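PDB 6NPS: AxyAgu115A from Amphibacillus xylanus NBRC 15112, which probably removes glucuronic acid side groups from glucuronoxylan, as an alpha-glucuronidase of glycoside hydrolase family 115. Local coordinates for residues N272-R277 and I321-D326; S265-A270 and I280-E285; E305-I310 and L352-E357. The protein carries 3 engineered substitutions. One frame throughout, in Å; residues are numbered along the deposited sequence.

Interaction 1. Residues N272-R277 and I321-D326; sequences NFITNR and INLLRD
The loop 272-277, whose residues 273-275 take helical backbone angles without the regular bonding, faces one side of helix 317-338, and the two backbones come closest at Phe-273 and Leu-323, whose CA atoms are 8.0 Å apart. Asn-272 ties the loop together in an Asx motif: its OD1 accepts a straight bond from Thr-275 N at 2.9 Å, and a weak one from Ile-274 N. On the helix side, Leu-323 carries the apolar part. With its CG anti to the backbone N (chi1 -180°), Leu-323 sends CD1 forward to touch CG1 of Ile-274 at 3.6 Å, and the same methyl lies beside CB of Phe-273. One turn further along the helix, Asp-326 meets Arg-277 end-on: NH1 of Arg-277 bonds OD1 of Asp-326 at 2.8 Å and NH2 bonds OD2 at 3.1 Å. The fit is not coplanar; guanidinium and carboxylate are turned 60° apart, and both nitrogens come from above the carboxylate plane. Phe-273 meets both partners: CE2 of Phe-273 lies 3.5 Å from the guanidinium plane of Arg-277, over the centre of that group, while the ring edge meets CG of Asp-326. Asn-276, the N-cap, and Arg-277 open helix 277-291, so the contact joins the start of one helix to the flank of the next, as neighbouring outer helices of a TIM barrel pack.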
# COMPACT_ATOMS: atom_id res chain seq x y z
N ASN A 272 17.44 21.08 39.30
CA ASN A 272 18.34 22.00 38.59
C ASN A 272 19.41 22.44 39.57
O ASN A 272 19.15 23.24 40.48
CB ASN A 272 17.55 23.19 38.05
CG ASN A 272 18.35 24.02 37.07
OD1 ASN A 272 19.47 24.44 37.36
ND2 ASN A 272 17.78 24.26 35.88
N PHE A 273 20.62 21.91 39.41
CA PHE A 273 21.72 22.23 40.31
C PHE A 273 22.23 23.65 40.12
O PHE A 273 22.93 24.17 41.00
CB PHE A 273 22.87 21.24 40.11
CG PHE A 273 23.87 21.24 41.23
CD1 PHE A 273 23.56 20.68 42.46
CD2 PHE A 273 25.12 21.80 41.05
CE1 PHE A 273 24.48 20.67 43.49
CE2 PHE A 273 26.04 21.80 42.08
CZ PHE A 273 25.71 21.23 43.30
N ILE A 274 21.91 24.28 38.99
CA ILE A 274 22.32 25.66 38.76
C ILE A 274 21.41 26.63 39.50
O ILE A 274 21.88 27.48 40.27
CB ILE A 274 22.35 25.96 37.25
CG1 ILE A 274 23.34 25.04 36.53
CG2 ILE A 274 22.68 27.43 36.97
CD1 ILE A 274 22.88 24.62 35.14
N THR A 275 20.09 26.53 39.27
CA THR A 275 19.18 27.51 39.84
C THR A 275 18.68 27.13 41.24
O THR A 275 18.23 28.01 41.98
CB THR A 275 17.97 27.73 38.91
OG1 THR A 275 17.19 26.53 38.86
CG2 THR A 275 18.41 28.10 37.49
N ASN A 276 18.76 25.86 41.61
CA ASN A 276 18.33 25.39 42.93
C ASN A 276 19.48 24.59 43.56
O ASN A 276 19.33 23.44 43.96
CB ASN A 276 17.02 24.59 42.80
CG ASN A 276 16.56 23.97 44.11
OD1 ASN A 276 16.77 24.53 45.18
ND2 ASN A 276 15.94 22.79 44.03
N ARG A 277 20.65 25.22 43.65
CA ARG A 277 21.82 24.50 44.15
C ARG A 277 21.61 24.01 45.58
O ARG A 277 21.77 22.82 45.86
CB ARG A 277 23.06 25.38 44.08
CG ARG A 277 24.27 24.72 44.71
CD ARG A 277 25.52 25.38 44.22
NE ARG A 277 26.69 24.57 44.52
CZ ARG A 277 27.70 24.42 43.69
NH1 ARG A 277 27.67 25.02 42.50
NH2 ARG A 277 28.74 23.66 44.03
N ILE A 321 29.48 19.17 30.70
CA ILE A 321 30.64 18.66 31.42
C ILE A 321 30.98 19.55 32.62
O ILE A 321 31.34 19.05 33.68
CB ILE A 321 31.83 18.50 30.45
CG1 ILE A 321 31.54 17.37 29.46
CG2 ILE A 321 33.15 18.25 31.20
CD1 ILE A 321 32.43 17.40 28.26
N ASN A 322 30.85 20.87 32.47
CA ASN A 322 31.07 21.77 33.60
C ASN A 322 30.11 21.49 34.75
O ASN A 322 30.46 21.66 35.93
CB ASN A 322 30.94 23.24 33.15
CG ASN A 322 32.13 23.71 32.31
OD1 ASN A 322 33.22 23.14 32.38
ND2 ASN A 322 31.91 24.76 31.51
N LEU A 323 28.88 21.09 34.43
CA LEU A 323 27.89 20.80 35.46
C LEU A 323 28.23 19.51 36.20
O LEU A 323 28.33 19.50 37.44
CB LEU A 323 26.50 20.73 34.82
CG LEU A 323 25.32 20.44 35.75
CD1 LEU A 323 24.84 21.72 36.46
CD2 LEU A 323 24.19 19.74 34.95
N LEU A 324 28.43 18.40 35.47
CA LEU A 324 28.74 17.12 36.11
C LEU A 324 29.96 17.20 37.00
O LEU A 324 30.00 16.59 38.07
CB LEU A 324 28.94 16.03 35.05
CG LEU A 324 27.63 15.41 34.58
CD1 LEU A 324 27.88 14.17 33.72
CD2 LEU A 324 26.70 15.10 35.76
N ARG A 325 30.98 17.93 36.58
CA ARG A 325 32.15 18.09 37.44
C ARG A 325 31.77 18.74 38.76
O ARG A 325 32.35 18.42 39.81
CB ARG A 325 33.22 18.91 36.72
CG ARG A 325 34.65 18.56 37.14
CD ARG A 325 35.68 19.36 36.35
NE ARG A 325 35.65 19.08 34.92
CZ ARG A 325 36.36 18.12 34.32
NH1 ARG A 325 37.16 17.33 35.03
NH2 ARG A 325 36.27 17.95 33.01
N ASP A 326 30.82 19.68 38.72
CA ASP A 326 30.43 20.43 39.91
C ASP A 326 29.58 19.56 40.81
O ASP A 326 29.81 19.48 42.02
CB ASP A 326 29.68 21.72 39.52
CG ASP A 326 29.75 22.80 40.61
OD1 ASP A 326 29.23 23.92 40.41
OD2 ASP A 326 30.34 22.52 41.69

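Interaction 2. Residues S265-A270 and I280-E285; sequences SIYGDA and ITKFWE
Tyr-267 lies with its ring against the backbone of helix 277-291, its CD2 only 3.3 Å from CA of Phe-283. The two rings form a T-shaped pair, centroids 5.6 Å apart and planes at 74°, in which Phe-283 turns its edge to a face of Tyr-267. Against the opposite face rests Ile-266, CG1 over the ring centre, placed there by a chi1 of 51° that puts CG1 in the crowded position between N and carbonyl carbon. CE2 of Tyr-267 has Lys-282 O at its edge at 3.5 Å, beside the aliphatic CG of Lys-282. Nearby, CD1 of Ile-280 reaches Ala-270 O at 3.5 Å. An alanine in place of Tyr-267 would lose this ring and would probably loosen the loop from the helix. Tyr-267 sits within a type I beta turn from Ser-265 to Gly-268, also an ST turn, since Ser-265 OG accepts from Tyr-267 N at 3.0 Å; the turn belongs to the excursion that leads from helix 256-260 into helix 277-291. Beyond this shell, Tyr-267 OH bonds Asp-286, Tyr-267 O accepts from Tyr-257 OH and Asn-276 ND2, and Tyr-257 makes a second edge-to-face pair with Phe-283.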
# COMPACT_ATOMS: atom_id res chain seq x y z
N SER A 265 9.88 24.66 50.27
CA SER A 265 10.61 23.50 50.72
C SER A 265 12.08 23.80 50.89
O SER A 265 12.67 24.53 50.10
CB SER A 265 10.44 22.36 49.73
OG SER A 265 11.14 21.24 50.19
N ILE A 266 12.70 23.21 51.91
CA ILE A 266 14.16 23.24 52.02
C ILE A 266 14.85 22.60 50.83
O ILE A 266 16.06 22.76 50.66
CB ILE A 266 14.67 22.55 53.31
CG1 ILE A 266 14.06 21.15 53.42
CG2 ILE A 266 14.43 23.43 54.51
CD1 ILE A 266 14.83 20.21 54.37
N TYR A 267 14.12 21.84 50.01
CA TYR A 267 14.69 21.21 48.82
C TYR A 267 14.40 21.97 47.54
O TYR A 267 14.74 21.49 46.44
CB TYR A 267 14.19 19.77 48.69
CG TYR A 267 14.34 18.95 49.95
CD1 TYR A 267 13.23 18.44 50.60
CD2 TYR A 267 15.58 18.69 50.49
CE1 TYR A 267 13.36 17.69 51.76
CE2 TYR A 267 15.74 17.94 51.64
CZ TYR A 267 14.63 17.44 52.27
OH TYR A 267 14.77 16.68 53.40
N GLY A 268 13.77 23.15 47.64
CA GLY A 268 13.45 23.97 46.47
C GLY A 268 12.38 23.31 45.61
O GLY A 268 11.70 22.35 46.00
N ASP A 269 12.23 23.85 44.39
CA ASP A 269 11.21 23.38 43.45
C ASP A 269 11.74 23.42 42.02
O ASP A 269 11.15 24.00 41.11
CB ASP A 269 9.92 24.19 43.56
CG ASP A 269 8.69 23.38 43.16
OD1 ASP A 269 7.56 23.76 43.55
OD2 ASP A 269 8.86 22.36 42.46
N ALA A 270 12.89 22.78 41.81
CA ALA A 270 13.56 22.77 40.52
C ALA A 270 14.62 21.69 40.54
O ALA A 270 15.53 21.73 41.37
CB ALA A 270 14.18 24.14 40.23
N ILE A 280 18.84 21.20 46.10
CA ILE A 280 19.25 19.88 45.62
C ILE A 280 20.34 19.30 46.52
O ILE A 280 20.35 18.10 46.78
CB ILE A 280 19.72 19.94 44.15
CG1 ILE A 280 18.59 20.43 43.26
CG2 ILE A 280 20.12 18.53 43.68
CD1 ILE A 280 17.37 19.49 43.29
N THR A 281 21.23 20.14 47.04
CA THR A 281 22.29 19.67 47.93
C THR A 281 21.73 19.13 49.24
O THR A 281 22.17 18.08 49.72
CB THR A 281 23.25 20.82 48.21
OG1 THR A 281 23.92 21.16 46.99
CG2 THR A 281 24.27 20.44 49.27
N LYS A 282 20.78 19.86 49.86
CA LYS A 282 20.17 19.37 51.09
C LYS A 282 19.30 18.15 50.82
O LYS A 282 19.19 17.26 51.67
CB LYS A 282 19.35 20.51 51.77
CG LYS A 282 18.78 20.12 53.15
CD LYS A 282 19.75 20.43 54.31
CE LYS A 282 19.03 20.41 55.66
NZ LYS A 282 19.06 21.74 56.35
N PHE A 283 18.74 18.06 49.61
CA PHE A 283 18.03 16.85 49.22
C PHE A 283 18.95 15.63 49.25
O PHE A 283 18.62 14.60 49.85
CB PHE A 283 17.39 17.08 47.85
CG PHE A 283 16.57 15.92 47.34
CD1 PHE A 283 15.41 15.52 48.00
CD2 PHE A 283 16.93 15.28 46.17
CE1 PHE A 283 14.64 14.43 47.49
CE2 PHE A 283 16.19 14.19 45.65
CZ PHE A 283 15.03 13.78 46.31
N TRP A 284 20.14 15.74 48.62
CA TRP A 284 21.11 14.65 48.60
C TRP A 284 21.66 14.36 49.99
O TRP A 284 21.88 13.20 50.36
CB TRP A 284 22.24 14.99 47.62
CG TRP A 284 21.79 14.95 46.17
CD1 TRP A 284 20.77 14.21 45.66
CD2 TRP A 284 22.37 15.66 45.07
NE1 TRP A 284 20.67 14.42 44.29
CE2 TRP A 284 21.65 15.30 43.92
CE3 TRP A 284 23.45 16.53 44.94
CZ2 TRP A 284 21.95 15.81 42.65
CZ3 TRP A 284 23.75 17.04 43.67
CH2 TRP A 284 23.00 16.68 42.55
N GLU A 285 21.90 15.41 50.78
CA GLU A 285 22.33 15.25 52.16
C GLU A 285 21.31 14.47 53.01
O GLU A 285 21.68 13.55 53.75
CB GLU A 285 22.58 16.62 52.80
CG GLU A 285 23.00 16.51 54.24
CD GLU A 285 22.98 17.87 54.98
OE1 GLU A 285 22.80 18.91 54.32
OE2 GLU A 285 23.12 17.86 56.22

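Interaction 3. Residues E305-I310 and L352-E357; sequences EADTKI and LYKEVE
Asp-307 holds CG anti to its backbone N (chi1 -168°), which carries its carboxylate across to Tyr-353, while Glu-355 takes the crowded chi1 of 81° and bends again at chi2 (-87°), folding its carboxylate back toward the loop 305-310. OD1 of Asp-307 arrives in the plane of the Tyr-353 ring, at its edge, 3.3 Å from CE2. Glu-355 OE2 lies 3.9 Å from CA of Lys-309, and a water bridges the segments here: it accepts from Ile-310 N at 3.0 Å and donates to Glu-355 OE2 at 2.6 Å. A type II' beta turn from Tyr-353 to Val-356, closed by Val-356 N to Tyr-353 O at 3.0 Å, sets these side chains just past strand 348-351. Around them, Arg-303 makes salt bridges to both Asp-307 OD1 and Glu-355 OE2. Tyr-353 stacks on His-246, and its OH bonds Asn-386 and a glycerol that probably came from the crystallisation liquor. With no direct hydrogen bond between the segments, the contact works through the shared arginine and the water; the arginine's charge would probably keep both carboxylates ionised, and OD1 would be drawn to the slightly positive C-H edge of the tyrosine.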
# COMPACT_ATOMS: atom_id res chain seq x y z
N GLU A 305 14.91 14.04 35.28
CA GLU A 305 13.93 13.18 35.91
C GLU A 305 13.19 12.33 34.89
O GLU A 305 12.84 12.80 33.79
CB GLU A 305 12.93 14.01 36.71
CG GLU A 305 13.52 14.59 37.97
CD GLU A 305 12.49 15.35 38.77
OE1 GLU A 305 11.65 16.05 38.14
OE2 GLU A 305 12.50 15.24 40.01
N ALA A 306 12.93 11.07 35.26
CA ALA A 306 12.26 10.10 34.40
C ALA A 306 13.02 9.92 33.08
O ALA A 306 12.46 10.07 31.99
CB ALA A 306 10.80 10.48 34.16
N ASP A 307 14.31 9.60 33.20
CA ASP A 307 15.18 9.25 32.06
C ASP A 307 15.11 10.32 30.96
O ASP A 307 14.76 10.04 29.81
CB ASP A 307 14.83 7.86 31.51
CG ASP A 307 15.88 7.33 30.52
OD1 ASP A 307 17.09 7.44 30.82
OD2 ASP A 307 15.51 6.80 29.45
N THR A 308 15.44 11.55 31.34
CA THR A 308 15.61 12.65 30.41
C THR A 308 17.04 13.18 30.50
O THR A 308 17.83 12.75 31.34
CB THR A 308 14.58 13.79 30.66
OG1 THR A 308 14.65 14.24 32.02
CG2 THR A 308 13.14 13.33 30.35
N LYS A 309 17.37 14.11 29.61
CA LYS A 309 18.60 14.88 29.72
C LYS A 309 18.47 15.94 30.81
O LYS A 309 17.41 16.55 30.97
CB LYS A 309 18.92 15.55 28.38
CG LYS A 309 18.55 14.72 27.16
CD LYS A 309 19.62 14.81 26.08
CE LYS A 309 20.02 16.26 25.81
NZ LYS A 309 20.62 16.50 24.46
N ILE A 310 19.56 16.15 31.56
CA ILE A 310 19.55 17.17 32.61
C ILE A 310 19.44 18.57 32.02
O ILE A 310 18.79 19.45 32.60
CB ILE A 310 20.80 17.04 33.53
CG1 ILE A 310 20.58 17.82 34.83
CG2 ILE A 310 22.09 17.50 32.85
CD1 ILE A 310 19.85 17.04 35.84
N LEU A 352 27.78 6.05 32.70
CA LEU A 352 27.98 6.66 31.39
C LEU A 352 26.85 6.27 30.44
O LEU A 352 27.07 5.70 29.38
CB LEU A 352 29.34 6.26 30.83
CG LEU A 352 30.46 6.50 31.82
CD1 LEU A 352 31.80 6.19 31.18
CD2 LEU A 352 30.42 7.92 32.38
N TYR A 353 25.61 6.57 30.86
CA TYR A 353 24.40 6.11 30.17
C TYR A 353 23.95 7.15 29.15
O TYR A 353 23.82 8.33 29.48
CB TYR A 353 23.26 5.84 31.17
CG TYR A 353 21.97 5.28 30.56
CD1 TYR A 353 21.96 4.03 29.92
CD2 TYR A 353 20.78 6.01 30.59
CE1 TYR A 353 20.80 3.52 29.36
CE2 TYR A 353 19.60 5.51 30.04
CZ TYR A 353 19.62 4.25 29.41
OH TYR A 353 18.47 3.73 28.84
N LYS A 354 23.68 6.67 27.91
CA LYS A 354 23.22 7.45 26.76
C LYS A 354 24.08 8.70 26.53
O LYS A 354 25.28 8.59 26.26
CB LYS A 354 21.75 7.86 26.93
CG LYS A 354 20.76 6.79 26.45
CD LYS A 354 19.42 6.98 27.13
CE LYS A 354 18.30 6.36 26.34
NZ LYS A 354 17.88 7.26 25.22
N GLU A 355 23.47 9.89 26.66
CA GLU A 355 24.18 11.12 26.36
C GLU A 355 25.38 11.36 27.27
O GLU A 355 26.20 12.22 26.97
CB GLU A 355 23.20 12.31 26.44
CG GLU A 355 22.93 12.82 27.87
CD GLU A 355 21.78 12.07 28.56
OE1 GLU A 355 21.08 11.25 27.90
OE2 GLU A 355 21.57 12.30 29.78
N VAL A 356 25.49 10.62 28.39
CA VAL A 356 26.57 10.89 29.34
C VAL A 356 27.92 10.37 28.82
O VAL A 356 28.97 10.97 29.11
CB VAL A 356 26.24 10.29 30.73
CG1 VAL A 356 27.31 10.72 31.76
CG2 VAL A 356 24.84 10.70 31.20
N GLU A 357 27.92 9.26 28.06
CA GLU A 357 29.15 8.75 27.46
C GLU A 357 29.92 9.81 26.67
O GLU A 357 31.14 9.94 26.88
CB GLU A 357 28.85 7.50 26.59
CG GLU A 357 30.09 6.65 26.21
CD GLU A 357 29.77 5.46 25.28
OE1 GLU A 357 29.30 5.69 24.14
OE2 GLU A 357 30.00 4.28 25.68
O HOH W 1 22.07 14.65 30.86

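All three contacts lie in the TIM-barrel part of the chain, on the same side of its centre. Along the sequence interactions 1 and 2 interleave, as do 1 and 3, whereas interaction 2 closes before interaction 3 opens. Interaction 1 sits in the middle, its centre about 13 Å from that of interaction 2 and about 14 Å from that of interaction 3; the outer two have centres about 20 Å apart and do not touch. Phe-273 packs on Thr-281 of interaction 2, and Leu-323 on Ile-310 of interaction 3. The contacts thus share helices 277-291 and 317-338, which flank strand 298-300 in sequence, together with the loop 265-270, the loop after strand 298-300 and the turn after strand 348-351.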